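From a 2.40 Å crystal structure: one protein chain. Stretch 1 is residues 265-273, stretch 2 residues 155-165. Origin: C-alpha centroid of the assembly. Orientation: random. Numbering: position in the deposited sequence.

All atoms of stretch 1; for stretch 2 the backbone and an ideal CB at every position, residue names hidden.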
ATOM      1  N   VAL A 265     -15.862  25.080   5.373  1.00 26.61           N
ATOM      2  CA  VAL A 265     -16.460  25.922   6.397  1.00 24.61           C
ATOM      3  C   VAL A 265     -15.566  26.028   7.637  1.00 25.31           C
ATOM      4  O   VAL A 265     -14.776  25.133   7.930  1.00 25.65           O
ATOM      5  CB  VAL A 265     -17.863  25.344   6.768  1.00 25.19           C
ATOM      6  CG1 VAL A 265     -17.989  25.130   8.259  1.00 22.97           C
ATOM      7  CG2 VAL A 265     -18.954  26.254   6.245  1.00 24.83           C
ATOM      8  N   ARG A 266     -15.696  27.141   8.351  1.00 24.05           N
ATOM      9  CA  ARG A 266     -14.934  27.395   9.564  1.00 23.63           C
ATOM     10  C   ARG A 266     -13.451  27.033   9.483  1.00 23.29           C
ATOM     11  O   ARG A 266     -12.769  27.399   8.525  1.00 25.42           O
ATOM     12  CB  ARG A 266     -15.607  26.690  10.749  1.00 24.47           C
ATOM     13  CG  ARG A 266     -17.039  27.160  10.941  1.00 24.96           C
ATOM     14  CD  ARG A 266     -17.751  26.588  12.161  1.00 24.42           C
ATOM     15  NE  ARG A 266     -19.119  27.107  12.182  1.00 26.82           N
ATOM     16  CZ  ARG A 266     -20.005  26.908  13.149  1.00 25.09           C
ATOM     17  NH1 ARG A 266     -19.696  26.186  14.213  1.00 19.51           N
ATOM     18  NH2 ARG A 266     -21.207  27.447  13.044  1.00 31.34           N
ATOM     19  N   THR A 267     -12.968  26.312  10.489  1.00 20.98           N
ATOM     20  CA  THR A 267     -11.563  25.919  10.598  1.00 19.94           C
ATOM     21  C   THR A 267     -10.781  25.546   9.343  1.00 18.54           C
ATOM     22  O   THR A 267     -11.236  24.784   8.496  1.00 19.37           O
ATOM     23  CB  THR A 267     -11.396  24.748  11.586  1.00 17.48           C
ATOM     24  OG1 THR A 267     -12.152  25.017  12.769  1.00 22.01           O
ATOM     25  CG2 THR A 267      -9.942  24.590  11.983  1.00 15.48           C
ATOM     26  N   ALA A 268      -9.584  26.103   9.248  1.00 17.70           N
ATOM     27  CA  ALA A 268      -8.665  25.810   8.158  1.00 17.80           C
ATOM     28  C   ALA A 268      -7.314  25.916   8.840  1.00 17.98           C
ATOM     29  O   ALA A 268      -7.136  26.749   9.733  1.00 19.49           O
ATOM     30  CB  ALA A 268      -8.784  26.836   7.058  1.00 13.52           C
ATOM     31  N   PHE A 269      -6.362  25.084   8.442  1.00 16.23           N
ATOM     32  CA  PHE A 269      -5.061  25.140   9.077  1.00 15.65           C
ATOM     33  C   PHE A 269      -4.003  24.480   8.232  1.00 17.61           C
ATOM     34  O   PHE A 269      -4.304  23.687   7.344  1.00 17.54           O
ATOM     35  CB  PHE A 269      -5.117  24.466  10.453  1.00 13.96           C
ATOM     36  CG  PHE A 269      -5.399  23.003  10.397  1.00 11.46           C
ATOM     37  CD1 PHE A 269      -4.357  22.084  10.308  1.00 13.68           C
ATOM     38  CD2 PHE A 269      -6.711  22.534  10.427  1.00 13.49           C
ATOM     39  CE1 PHE A 269      -4.615  20.711  10.250  1.00 15.83           C
ATOM     40  CE2 PHE A 269      -6.984  21.166  10.370  1.00 17.03           C
ATOM     41  CZ  PHE A 269      -5.927  20.248  10.282  1.00 13.57           C
ATOM     42  N   GLU A 270      -2.758  24.817   8.529  1.00 17.72           N
ATOM     43  CA  GLU A 270      -1.617  24.281   7.815  1.00 19.86           C
ATOM     44  C   GLU A 270      -0.411  24.243   8.737  1.00 20.10           C
ATOM     45  O   GLU A 270      -0.339  24.990   9.720  1.00 18.38           O
ATOM     46  CB  GLU A 270      -1.297  25.150   6.594  1.00 19.89           C
ATOM     47  CG  GLU A 270      -1.953  24.679   5.320  1.00 32.47           C
ATOM     48  CD  GLU A 270      -1.743  25.638   4.153  1.00 41.87           C
ATOM     49  OE1 GLU A 270      -0.607  26.137   3.994  1.00 41.18           O
ATOM     50  OE2 GLU A 270      -2.714  25.885   3.390  1.00 45.31           O
ATOM     51  N   VAL A 271       0.520  23.346   8.421  1.00 20.02           N
ATOM     52  CA  VAL A 271       1.753  23.208   9.176  1.00 21.49           C
ATOM     53  C   VAL A 271       2.881  23.407   8.168  1.00 24.20           C
ATOM     54  O   VAL A 271       2.987  22.663   7.191  1.00 25.21           O
ATOM     55  CB  VAL A 271       1.872  21.819   9.823  1.00 18.24           C
ATOM     56  CG1 VAL A 271       3.121  21.756  10.680  1.00 19.76           C
ATOM     57  CG2 VAL A 271       0.656  21.541  10.668  1.00 19.74           C
ATOM     58  N   HIS A 272       3.711  24.418   8.402  1.00 26.57           N
ATOM     59  CA  HIS A 272       4.816  24.735   7.503  1.00 29.55           C
ATOM     60  C   HIS A 272       6.162  24.332   8.082  1.00 31.45           C
ATOM     61  O   HIS A 272       6.326  24.234   9.298  1.00 31.25           O
ATOM     62  CB  HIS A 272       4.835  26.239   7.216  1.00 34.84           C
ATOM     63  CG  HIS A 272       3.637  26.730   6.465  1.00 39.50           C
ATOM     64  ND1 HIS A 272       3.545  26.668   5.091  1.00 44.74           N
ATOM     65  CD2 HIS A 272       2.466  27.254   6.898  1.00 41.89           C
ATOM     66  CE1 HIS A 272       2.367  27.133   4.709  1.00 43.59           C
ATOM     67  NE2 HIS A 272       1.693  27.495   5.786  1.00 43.99           N
ATOM     68  N   HIS A 273       7.128  24.110   7.199  1.00 33.01           N
ATOM     69  CA  HIS A 273       8.473  23.740   7.620  1.00 35.08           C
ATOM     70  C   HIS A 273       9.530  24.395   6.736  1.00 36.25           C
ATOM     71  O   HIS A 273       9.437  24.365   5.507  1.00 38.66           O
ATOM     72  CB  HIS A 273       8.636  22.219   7.593  1.00 32.97           C
ATOM     73  CG  HIS A 273      10.015  21.756   7.941  1.00 30.53           C
ATOM     74  ND1 HIS A 273      11.046  21.740   7.028  1.00 27.98           N
ATOM     75  CD2 HIS A 273      10.540  21.321   9.111  1.00 30.77           C
ATOM     76  CE1 HIS A 273      12.148  21.312   7.620  1.00 29.20           C
ATOM     77  NE2 HIS A 273      11.866  21.052   8.885  1.00 28.77           N
ATOM     78  N   UNK A 155      10.288  13.343  14.087  1.00 25.32           N
ATOM     79  CA  UNK A 155      11.548  13.981  14.414  1.00 26.42           C
ATOM     80  C   UNK A 155      11.684  15.394  13.881  1.00 28.84           C
ATOM     81  O   UNK A 155      12.661  16.085  14.175  1.00 30.41           O
ATOM     82  CB  UNK A 155      12.702  13.130  13.881  1.00 26.42           C
ATOM     83  N   UNK A 156      10.715  15.836  13.090  1.00 28.94           N
ATOM     84  CA  UNK A 156      10.766  17.178  12.544  1.00 29.71           C
ATOM     85  C   UNK A 156      10.596  18.212  13.649  1.00 32.01           C
ATOM     86  O   UNK A 156       9.830  18.007  14.590  1.00 32.75           O
ATOM     87  CB  UNK A 156       9.691  17.360  11.470  1.00 29.71           C
ATOM     88  N   UNK A 157      11.337  19.310  13.545  1.00 33.59           N
ATOM     89  CA  UNK A 157      11.241  20.410  14.504  1.00 35.72           C
ATOM     90  C   UNK A 157      11.079  21.686  13.690  1.00 35.85           C
ATOM     91  O   UNK A 157      11.126  21.646  12.466  1.00 36.57           O
ATOM     92  CB  UNK A 157      12.463  20.478  15.422  1.00 35.72           C
ATOM     93  N   UNK A 158      10.890  22.817  14.353  1.00 37.46           N
ATOM     94  CA  UNK A 158      10.692  24.065  13.627  1.00 39.43           C
ATOM     95  C   UNK A 158       9.443  23.936  12.758  1.00 39.50           C
ATOM     96  O   UNK A 158       9.423  24.319  11.588  1.00 39.40           O
ATOM     97  CB  UNK A 158      11.917  24.409  12.778  1.00 39.43           C
ATOM     98  N   UNK A 159       8.398  23.375  13.358  1.00 38.56           N
ATOM     99  CA  UNK A 159       7.123  23.185  12.685  1.00 35.64           C
ATOM    100  C   UNK A 159       6.255  24.394  12.987  1.00 34.17           C
ATOM    101  O   UNK A 159       6.036  24.716  14.151  1.00 33.98           O
ATOM    102  CB  UNK A 159       6.442  21.887  13.124  1.00 35.64           C
ATOM    103  N   UNK A 160       5.775  25.062  11.941  1.00 32.37           N
ATOM    104  CA  UNK A 160       4.930  26.243  12.110  1.00 30.39           C
ATOM    105  C   UNK A 160       3.457  25.922  11.835  1.00 28.17           C
ATOM    106  O   UNK A 160       3.090  25.543  10.720  1.00 27.81           O
ATOM    107  CB  UNK A 160       5.403  27.366  11.185  1.00 30.39           C
ATOM    108  N   UNK A 161       2.618  26.078  12.853  1.00 25.22           N
ATOM    109  CA  UNK A 161       1.195  25.822  12.715  1.00 23.77           C
ATOM    110  C   UNK A 161       0.435  27.109  12.414  1.00 23.55           C
ATOM    111  O   UNK A 161       0.491  28.065  13.183  1.00 25.01           O
ATOM    112  CB  UNK A 161       0.647  25.167  13.985  1.00 23.77           C
ATOM    113  N   UNK A 162      -0.274  27.133  11.293  1.00 22.03           N
ATOM    114  CA  UNK A 162      -1.047  28.311  10.922  1.00 20.99           C
ATOM    115  C   UNK A 162      -2.529  27.981  10.928  1.00 20.19           C
ATOM    116  O   UNK A 162      -2.972  27.018  10.313  1.00 20.32           O
ATOM    117  CB  UNK A 162      -0.620  28.833   9.549  1.00 20.99           C
ATOM    118  N   UNK A 163      -3.284  28.784  11.665  1.00 21.56           N
ATOM    119  CA  UNK A 163      -4.712  28.585  11.835  1.00 22.34           C
ATOM    120  C   UNK A 163      -5.527  29.740  11.264  1.00 23.90           C
ATOM    121  O   UNK A 163      -5.040  30.858  11.136  1.00 24.48           O
ATOM    122  CB  UNK A 163      -5.039  28.401  13.318  1.00 22.34           C
ATOM    123  N   UNK A 164      -6.775  29.457  10.919  1.00 24.67           N
ATOM    124  CA  UNK A 164      -7.656  30.470  10.368  1.00 24.65           C
ATOM    125  C   UNK A 164      -9.058  29.905  10.244  1.00 25.00           C
ATOM    126  O   UNK A 164      -9.325  28.774  10.659  1.00 23.91           O
ATOM    127  CB  UNK A 164      -7.147  30.962   9.012  1.00 24.65           C
ATOM    128  N   UNK A 165      -9.947  30.698   9.656  1.00 24.85           N
ATOM    129  CA  UNK A 165     -11.330  30.296   9.462  1.00 25.03           C
ATOM    130  C   UNK A 165     -11.877  30.855   8.165  1.00 24.07           C
ATOM    131  O   UNK A 165     -11.456  31.921   7.716  1.00 24.61           O
ATOM    132  CB  UNK A 165     -12.193  30.752  10.640  1.00 25.03           C
TER

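Position 155 lies beyond the reach of stretch 1, and a phi of 103° favours glycine. It is G155, which closes a helix in a Schellman motif.

At 156 the CA-to-CB bond points toward stretch 1, and the ideal CB sits 4.7 Å from H273 CD2. An apolar or aromatic side chain would suit the imidazole. L156 is found, its CD2 4.1 Å from H273 NE2.

Position 157 points away and permits almost anything; R157 O lies 3.4 Å from H273 CD2, near the plane of that ring. Position 158, with phi and psi of 61° and 44°, would tolerate glycine, asparagine or aspartate readily. R158 holds it instead, and its side chain leads away.

Position 159 points sideways, but its ideal CB is 4.1 Å from V271 CG1, so a branched apolar chain could reach inward. L159 does: its CD2 packs 4.1 Å from V271 CG1 and 4.2 Å from H273 CD2.

From 160 onward the strand pairs antiparallel with stretch 1, and side chains alternate between two faces. Position 160 shares its face with H272, and long polar or beta-branched residues would fit. In K160 the side chain leads away while the backbone works: K160 N donates to H272 O (2.8 Å) and H272 N to K160 O (2.7 Å).

Position 161 turns to the face of V271 and F269, where valine, isoleucine or leucine would do. V161 makes a loose apolar contact, CG2 to V271 CG2 at 4.4 Å.

Position 162 lies beside E270 and H272; its ideal CB is 4.4 Å from H272 CD2. A chain with a long aliphatic stem could lie along the imidazole, and the carboxylate of E270 might suggest a positive charge. K162 takes the first option, its CD 3.4 Å from H272 CD2, but forms no salt bridge with E270, whose side chain leads away.

Position 163 faces F269 and T267, asking for an apolar chain. L163 bends nearer: its CD1 lies 4.1 Å from F269 CB and 3.9 Å from T267 CG2.

Position 164 stands opposite A268, whose methyl sets no chemical demand; small or medium residues would suit. S164 bonds through its backbone, S164 N to A268 O and A268 N to S164 O, both 3.0 Å.

Position 165 pairs with T267 without hydrogen bonds, and its ideal CB is 4.0 Å from R266 O, compatible with a small polar or beta-branched residue. In S165 the CA approaches R266 O at 3.4 Å, a CA-H...O contact.

Stretch 2, residues 155-165: GLRRLKVKLSS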
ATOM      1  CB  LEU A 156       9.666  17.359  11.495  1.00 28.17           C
ATOM      2  CG  LEU A 156       9.813  16.558  10.196  1.00 28.93           C
ATOM      3  CD1 LEU A 156       8.558  16.691   9.345  1.00 23.04           C
ATOM      4  CD2 LEU A 156      11.043  17.057   9.436  1.00 28.20           C
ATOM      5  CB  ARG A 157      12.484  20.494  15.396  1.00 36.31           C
ATOM      6  CG  ARG A 157      13.799  20.331  14.681  1.00 40.62           C
ATOM      7  CD  ARG A 157      14.460  19.032  15.092  1.00 49.00           C
ATOM      8  NE  ARG A 157      15.601  18.717  14.242  1.00 59.64           N
ATOM      9  CZ  ARG A 157      16.421  17.694  14.447  1.00 64.80           C
ATOM     10  NH1 ARG A 157      16.226  16.888  15.482  1.00 66.88           N
ATOM     11  NH2 ARG A 157      17.429  17.473  13.615  1.00 70.43           N
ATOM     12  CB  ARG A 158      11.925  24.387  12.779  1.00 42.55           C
ATOM     13  CG  ARG A 158      13.087  24.850  13.637  1.00 53.23           C
ATOM     14  CD  ARG A 158      14.395  24.974  12.887  1.00 60.96           C
ATOM     15  NE  ARG A 158      15.434  25.493  13.773  1.00 69.58           N
ATOM     16  CZ  ARG A 158      16.734  25.497  13.493  1.00 74.74           C
ATOM     17  NH1 ARG A 158      17.172  25.001  12.342  1.00 76.16           N
ATOM     18  NH2 ARG A 158      17.600  26.002  14.364  1.00 75.32           N
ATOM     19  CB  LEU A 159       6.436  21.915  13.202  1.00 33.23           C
ATOM     20  CG  LEU A 159       7.069  20.593  12.784  1.00 29.72           C
ATOM     21  CD1 LEU A 159       6.352  19.424  13.447  1.00 29.21           C
ATOM     22  CD2 LEU A 159       7.000  20.487  11.269  1.00 28.25           C
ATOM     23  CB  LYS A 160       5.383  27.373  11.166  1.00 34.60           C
ATOM     24  CG  LYS A 160       6.871  27.727  11.217  1.00 38.44           C
ATOM     25  CD  LYS A 160       7.283  28.358  12.543  1.00 44.92           C
ATOM     26  CE  LYS A 160       8.789  28.657  12.555  1.00 51.64           C
ATOM     27  NZ  LYS A 160       9.282  29.179  13.870  1.00 48.82           N
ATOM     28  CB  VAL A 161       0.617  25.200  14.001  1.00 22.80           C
ATOM     29  CG1 VAL A 161      -0.884  24.992  13.860  1.00 19.64           C
ATOM     30  CG2 VAL A 161       1.313  23.888  14.281  1.00 23.54           C
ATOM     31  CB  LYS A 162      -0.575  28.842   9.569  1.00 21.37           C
ATOM     32  CG  LYS A 162       0.887  29.255   9.652  1.00 24.53           C
ATOM     33  CD  LYS A 162       1.371  30.046   8.465  1.00 31.83           C
ATOM     34  CE  LYS A 162       2.837  30.417   8.649  1.00 34.72           C
ATOM     35  NZ  LYS A 162       3.082  31.082   9.971  1.00 35.98           N
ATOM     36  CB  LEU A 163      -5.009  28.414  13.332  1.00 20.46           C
ATOM     37  CG  LEU A 163      -6.453  28.205  13.795  1.00 23.92           C
ATOM     38  CD1 LEU A 163      -7.015  26.928  13.199  1.00 23.45           C
ATOM     39  CD2 LEU A 163      -6.491  28.142  15.314  1.00 24.48           C
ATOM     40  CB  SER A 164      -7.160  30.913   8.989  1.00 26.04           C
ATOM     41  OG  SER A 164      -8.029  31.880   8.416  1.00 29.86           O
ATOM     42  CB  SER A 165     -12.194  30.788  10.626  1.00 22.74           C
ATOM     43  OG  SER A 165     -13.565  30.555  10.355  1.00 26.59           O
TER
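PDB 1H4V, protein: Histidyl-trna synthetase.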